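Local atomic coordinates of nucleoporin NUP82 (Saccharomyces cerevisiae, PDB entry 3PBP), a protein that serves as a structural component of the nuclear pore complex and can act as a docking or interaction partner for nuclear transport factors. Residues A[360-365]-A[374-379]; A[380-385]-A[412-417]. The protein carries 1 engineered substitution. One frame throughout, in Å; residues are numbered along the deposited sequence.

In the fold
Interactions 1 and 2 are the two outer strand pairings of one four-stranded antiparallel sheet of the N-terminal domain, a blade of its beta-propeller. Interaction 1 joins strands 362-364 and 372-376; interaction 2 joins strand 380-385 to the outer strand 413-419. Their centres are 10 Å apart, about 16 and 21 Å from the centre of the chain, so the sheet runs outward from 362-364. Strands 372-376 and 380-385 close the gap: V375 N lies 2.9 Å from Q382 O, and Y374 OH lies 3.0 Å from Q383 OE1, both probable hydrogen bonds. Interaction 1 falls entirely within the region, residues 1-409, that interacts with NUP116, whereas interaction 2 spans its end.

Interaction 1. Residues A[360-365]-A[374-379]; sequences IKSLIT and YVISDN
V375 packs its two methyls against two residues of segment 360-365: CG1 lies 3.4 Å from I360 CG2, and CG2 lies 3.8 Å from L363 CD2. The L363 and V375 side chains run side by side, pointing the same way, while I360 comes in obliquely. Branched aliphatic residues suit this face, because L363 also reaches strands 299-306 and 313-319 of the neighbouring sheet and I360 touches S318 there. On the other face, I364 CD1 and I376 CD1 meet at 3.6 Å. Both isoleucines hold CG1 anti to the carbonyl carbon (chi1 -60° and -68°), and their chains cross at the terminal methyls. Beside them the small side chain of S362 brings OG to 3.6 Å from I376 CB.

The two strands form a beta hairpin of a propeller blade. Backbone bonds pair I364 with Y374 in both directions, and I376 N donates to S362 O at 2.8 Å. At the start of the hairpin the regular pairing is interrupted by an extra residue, a classic beta bulge: K361 and S362 both face I376, whose carbonyl oxygen takes K361 N at 2.7 Å and, weakly, S362 N.

Beyond the bulge the contact becomes looser and partly open to solvent. The K361 chain passes S377 O with CD at 3.5 Å, then bends at chi3 (73°), which turns CE aside. Its NZ reaches D378 OD1 at 3.8 Å, a long salt bridge. A long, flexible lysine fits this partly exposed edge, where its side chain also touches I423.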
loop_
_atom_site.group_PDB
_atom_site.type_symbol
_atom_site.label_atom_id
_atom_site.label_comp_id
_atom_site.label_asym_id
_atom_site.label_seq_id
_atom_site.Cartn_x
_atom_site.Cartn_y
_atom_site.Cartn_z
ATOM N N ILE A 360 8.749 7.635 -16.869
ATOM C CA ILE A 360 8.059 6.381 -16.602
ATOM C C ILE A 360 6.602 6.609 -16.249
ATOM O O ILE A 360 6.291 7.139 -15.186
ATOM C CB ILE A 360 8.716 5.614 -15.458
ATOM C CG1 ILE A 360 10.193 5.355 -15.780
ATOM C CG2 ILE A 360 7.990 4.292 -15.262
ATOM C CD1 ILE A 360 10.977 4.681 -14.667
ATOM N N LYS A 361 5.706 6.192 -17.137
ATOM C CA LYS A 361 4.284 6.385 -16.902
ATOM C C LYS A 361 3.610 5.229 -16.161
ATOM O O LYS A 361 2.510 5.403 -15.624
ATOM C CB LYS A 361 3.573 6.699 -18.230
ATOM C CG LYS A 361 3.987 8.069 -18.805
ATOM C CD LYS A 361 3.563 8.279 -20.257
ATOM C CE LYS A 361 2.055 8.505 -20.386
ATOM N NZ LYS A 361 1.611 8.621 -21.813
ATOM N N SER A 362 4.254 4.061 -16.117
ATOM C CA SER A 362 3.692 2.922 -15.387
ATOM C C SER A 362 4.532 1.653 -15.435
ATOM O O SER A 362 5.348 1.462 -16.339
ATOM C CB SER A 362 2.299 2.584 -15.889
ATOM O OG SER A 362 2.397 1.741 -17.014
ATOM N N LEU A 363 4.318 0.792 -14.439
ATOM C CA LEU A 363 5.022 -0.487 -14.314
ATOM C C LEU A 363 4.002 -1.618 -14.435
ATOM O O LEU A 363 2.891 -1.526 -13.896
ATOM C CB LEU A 363 5.727 -0.580 -12.962
ATOM C CG LEU A 363 6.736 0.528 -12.673
ATOM C CD1 LEU A 363 7.310 0.335 -11.281
ATOM C CD2 LEU A 363 7.836 0.510 -13.739
ATOM N N ILE A 364 4.378 -2.681 -15.141
ATOM C CA ILE A 364 3.472 -3.805 -15.353
ATOM C C ILE A 364 4.217 -5.129 -15.283
ATOM O O ILE A 364 5.384 -5.209 -15.664
ATOM C CB ILE A 364 2.785 -3.692 -16.738
ATOM C CG1 ILE A 364 1.982 -2.397 -16.814
ATOM C CG2 ILE A 364 1.885 -4.886 -16.983
ATOM C CD1 ILE A 364 1.291 -2.170 -18.128
ATOM N N THR A 365 3.540 -6.161 -14.783
ATOM C CA THR A 365 4.135 -7.493 -14.686
ATOM C C THR A 365 3.159 -8.534 -15.168
ATOM O O THR A 365 1.947 -8.361 -15.061
ATOM C CB THR A 365 4.515 -7.884 -13.247
ATOM O OG1 THR A 365 3.550 -7.340 -12.341
ATOM C CG2 THR A 365 5.915 -7.407 -12.903
ATOM N N TYR A 374 7.820 -4.875 -17.068
ATOM C CA TYR A 374 7.587 -4.013 -18.216
ATOM C C TYR A 374 7.455 -2.577 -17.718
ATOM O O TYR A 374 6.721 -2.300 -16.762
ATOM C CB TYR A 374 6.317 -4.441 -18.962
ATOM C CG TYR A 374 6.501 -5.705 -19.778
ATOM C CD1 TYR A 374 7.384 -5.737 -20.857
ATOM C CD2 TYR A 374 5.842 -6.884 -19.437
ATOM C CE1 TYR A 374 7.614 -6.912 -21.568
ATOM C CE2 TYR A 374 6.065 -8.069 -20.140
ATOM C CZ TYR A 374 6.954 -8.077 -21.202
ATOM O OH TYR A 374 7.212 -9.257 -21.873
ATOM N N VAL A 375 8.193 -1.668 -18.344
ATOM C CA VAL A 375 8.136 -0.269 -17.954
ATOM C C VAL A 375 7.619 0.539 -19.115
ATOM O O VAL A 375 8.240 0.597 -20.164
ATOM C CB VAL A 375 9.510 0.288 -17.589
ATOM C CG1 VAL A 375 9.352 1.716 -17.076
ATOM C CG2 VAL A 375 10.184 -0.596 -16.553
ATOM N N ILE A 376 6.469 1.160 -18.931
ATOM C CA ILE A 376 5.897 1.966 -19.987
ATOM C C ILE A 376 6.326 3.415 -19.837
ATOM O O ILE A 376 5.848 4.133 -18.954
ATOM C CB ILE A 376 4.362 1.875 -19.976
ATOM C CG1 ILE A 376 3.942 0.457 -20.368
ATOM C CG2 ILE A 376 3.762 2.916 -20.917
ATOM C CD1 ILE A 376 2.454 0.264 -20.493
ATOM N N SER A 377 7.252 3.828 -20.696
ATOM C CA SER A 377 7.748 5.198 -20.693
ATOM C C SER A 377 6.797 6.043 -21.557
ATOM O O SER A 377 5.593 5.766 -21.606
ATOM C CB SER A 377 9.177 5.241 -21.245
ATOM O OG SER A 377 10.029 4.374 -20.511
ATOM N N ASP A 378 7.309 7.049 -22.258
ATOM C CA ASP A 378 6.412 7.881 -23.049
ATOM C C ASP A 378 6.009 7.328 -24.405
ATOM O O ASP A 378 4.876 7.521 -24.845
ATOM C CB ASP A 378 6.995 9.278 -23.234
ATOM C CG ASP A 378 5.941 10.353 -23.091
ATOM O OD1 ASP A 378 4.756 10.051 -23.381
ATOM O OD2 ASP A 378 6.297 11.488 -22.693
ATOM N N ASN A 379 6.929 6.651 -25.077
ATOM C CA ASN A 379 6.619 6.092 -26.384
ATOM C C ASN A 379 7.221 4.715 -26.537
ATOM O O ASN A 379 7.173 4.123 -27.617
ATOM C CB ASN A 379 7.142 7.007 -27.486
ATOM C CG ASN A 379 6.560 8.392 -27.399
ATOM O OD1 ASN A 379 5.337 8.566 -27.414
ATOM N ND2 ASN A 379 7.429 9.393 -27.301
#

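Interaction 2. Residues A[380-385]-A[412-417]; sequences IIQQVN and SKLEDI
The Q382 amide lies between L414 and D416: L414 CD1 sits over one face near NE2, while D416 OD1 comes obliquely from the other side, nearest the CG end, 3.2 Å from Q382 CG. Beyond the nitrogen end of the amide comes L414 CD2, 3.1 Å from NE2. The carboxylate is nearly parallel to the amide, the planes 15° apart, and I380 CG2 also borders OD1. These residues belong to the outer antiparallel strand pair of a beta-propeller blade, 413-419 being an end strand of the sheet. Glutamine suits the place, since its extended chain carries a flat group past D416 to L414. An alanine here would probably open a gap between L414 and the D416 carboxylate, leaving both freer to turn.

Further along the same face, V384 CG2 packs against L414 CD1 at 3.8 Å. Backbone bonds join N385 and K413 in both directions, whereas of the two between Q383 and E415 the return bond, E415 N to Q383 O, is weak. The opposite face is apolar at one end, where I417 also touches Y374 and L437; CG1 of I417, anti to its carbonyl carbon (chi1 -69°), rests 3.7 Å from Q383 CB.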
loop_
_atom_site.group_PDB
_atom_site.type_symbol
_atom_site.label_atom_id
_atom_site.label_comp_id
_atom_site.label_asym_id
_atom_site.label_seq_id
_atom_site.Cartn_x
_atom_site.Cartn_y
_atom_site.Cartn_z
ATOM N N ILE A 380 7.791 4.211 -25.452
ATOM C CA ILE A 380 8.396 2.894 -25.473
ATOM C C ILE A 380 7.822 2.017 -24.386
ATOM O O ILE A 380 7.235 2.499 -23.417
ATOM C CB ILE A 380 9.923 2.947 -25.232
ATOM C CG1 ILE A 380 10.616 3.699 -26.362
ATOM C CG2 ILE A 380 10.497 1.531 -25.150
ATOM C CD1 ILE A 380 12.129 3.570 -26.323
ATOM N N ILE A 381 7.973 0.716 -24.586
ATOM C CA ILE A 381 7.572 -0.270 -23.609
ATOM C C ILE A 381 8.879 -1.013 -23.537
ATOM O O ILE A 381 9.268 -1.679 -24.493
ATOM C CB ILE A 381 6.493 -1.246 -24.110
ATOM C CG1 ILE A 381 5.191 -0.507 -24.387
ATOM C CG2 ILE A 381 6.238 -2.314 -23.054
ATOM C CD1 ILE A 381 4.101 -1.419 -24.899
ATOM N N GLN A 382 9.591 -0.847 -22.435
ATOM C CA GLN A 382 10.860 -1.529 -22.264
ATOM C C GLN A 382 10.630 -2.682 -21.307
ATOM O O GLN A 382 9.627 -2.721 -20.590
ATOM C CB GLN A 382 11.908 -0.571 -21.693
ATOM C CG GLN A 382 12.479 0.408 -22.702
ATOM C CD GLN A 382 13.401 1.423 -22.066
ATOM O OE1 GLN A 382 12.951 2.396 -21.469
ATOM N NE2 GLN A 382 14.703 1.192 -22.178
ATOM N N GLN A 383 11.546 -3.637 -21.318
ATOM C CA GLN A 383 11.442 -4.769 -20.421
ATOM C C GLN A 383 12.743 -4.943 -19.665
ATOM O O GLN A 383 13.780 -5.245 -20.252
ATOM C CB GLN A 383 11.137 -6.063 -21.170
ATOM C CG GLN A 383 10.911 -7.226 -20.211
ATOM C CD GLN A 383 11.098 -8.579 -20.852
ATOM O OE1 GLN A 383 10.130 -9.312 -21.099
ATOM N NE2 GLN A 383 12.350 -8.926 -21.125
ATOM N N VAL A 384 12.681 -4.731 -18.358
ATOM C CA VAL A 384 13.840 -4.894 -17.511
ATOM C C VAL A 384 13.858 -6.375 -17.149
ATOM O O VAL A 384 12.873 -6.906 -16.645
ATOM C CB VAL A 384 13.704 -4.043 -16.246
ATOM C CG1 VAL A 384 14.944 -4.172 -15.397
ATOM C CG2 VAL A 384 13.474 -2.606 -16.628
ATOM N N ASN A 385 14.964 -7.049 -17.432
ATOM C CA ASN A 385 15.069 -8.466 -17.129
ATOM C C ASN A 385 16.187 -8.705 -16.135
ATOM O O ASN A 385 17.358 -8.640 -16.496
ATOM C CB ASN A 385 15.345 -9.250 -18.411
ATOM C CG ASN A 385 15.405 -10.745 -18.178
ATOM O OD1 ASN A 385 16.226 -11.238 -17.399
ATOM N ND2 ASN A 385 14.531 -11.481 -18.857
ATOM N N SER A 412 20.714 -5.498 -14.805
ATOM C CA SER A 412 19.565 -6.087 -15.467
ATOM C C SER A 412 19.632 -5.817 -16.957
ATOM O O SER A 412 20.120 -4.774 -17.381
ATOM C CB SER A 412 18.269 -5.504 -14.897
ATOM O OG SER A 412 18.168 -5.760 -13.509
ATOM N N LYS A 413 19.148 -6.769 -17.750
ATOM C CA LYS A 413 19.132 -6.625 -19.199
ATOM C C LYS A 413 17.942 -5.763 -19.584
ATOM O O LYS A 413 16.791 -6.140 -19.369
ATOM C CB LYS A 413 18.999 -7.989 -19.872
ATOM C CG LYS A 413 20.065 -8.989 -19.476
ATOM C CD LYS A 413 19.668 -10.397 -19.892
ATOM C CE LYS A 413 20.566 -11.441 -19.244
ATOM N NZ LYS A 413 20.009 -12.814 -19.422
ATOM N N LEU A 414 18.221 -4.596 -20.142
ATOM C CA LEU A 414 17.168 -3.692 -20.562
ATOM C C LEU A 414 16.869 -4.044 -22.012
ATOM O O LEU A 414 17.768 -4.439 -22.750
ATOM C CB LEU A 414 17.655 -2.247 -20.452
ATOM C CG LEU A 414 16.602 -1.165 -20.648
ATOM C CD1 LEU A 414 15.575 -1.292 -19.545
ATOM C CD2 LEU A 414 17.246 0.209 -20.611
ATOM N N GLU A 415 15.614 -3.924 -22.426
ATOM C CA GLU A 415 15.269 -4.244 -23.807
ATOM C C GLU A 415 14.007 -3.561 -24.295
ATOM O O GLU A 415 12.960 -3.638 -23.654
ATOM C CB GLU A 415 15.120 -5.750 -23.985
ATOM C CG GLU A 415 14.943 -6.151 -25.435
ATOM C CD GLU A 415 15.022 -7.648 -25.632
ATOM O OE1 GLU A 415 14.087 -8.362 -25.193
ATOM O OE2 GLU A 415 16.029 -8.108 -26.218
ATOM N N ASP A 416 14.107 -2.898 -25.442
ATOM C CA ASP A 416 12.965 -2.199 -26.016
ATOM C C ASP A 416 12.000 -3.189 -26.656
ATOM O O ASP A 416 12.339 -3.893 -27.607
ATOM C CB ASP A 416 13.441 -1.167 -27.040
ATOM C CG ASP A 416 14.208 -0.017 -26.396
ATOM O OD1 ASP A 416 13.599 0.765 -25.629
ATOM O OD2 ASP A 416 15.425 0.108 -26.654
ATOM N N ILE A 417 10.792 -3.238 -26.111
ATOM C CA ILE A 417 9.770 -4.149 -26.589
ATOM C C ILE A 417 9.058 -3.599 -27.803
ATOM O O ILE A 417 8.887 -4.303 -28.794
ATOM C CB ILE A 417 8.725 -4.438 -25.478
ATOM C CG1 ILE A 417 9.366 -5.276 -24.369
ATOM C CG2 ILE A 417 7.522 -5.158 -26.050
ATOM C CD1 ILE A 417 9.835 -6.650 -24.812
#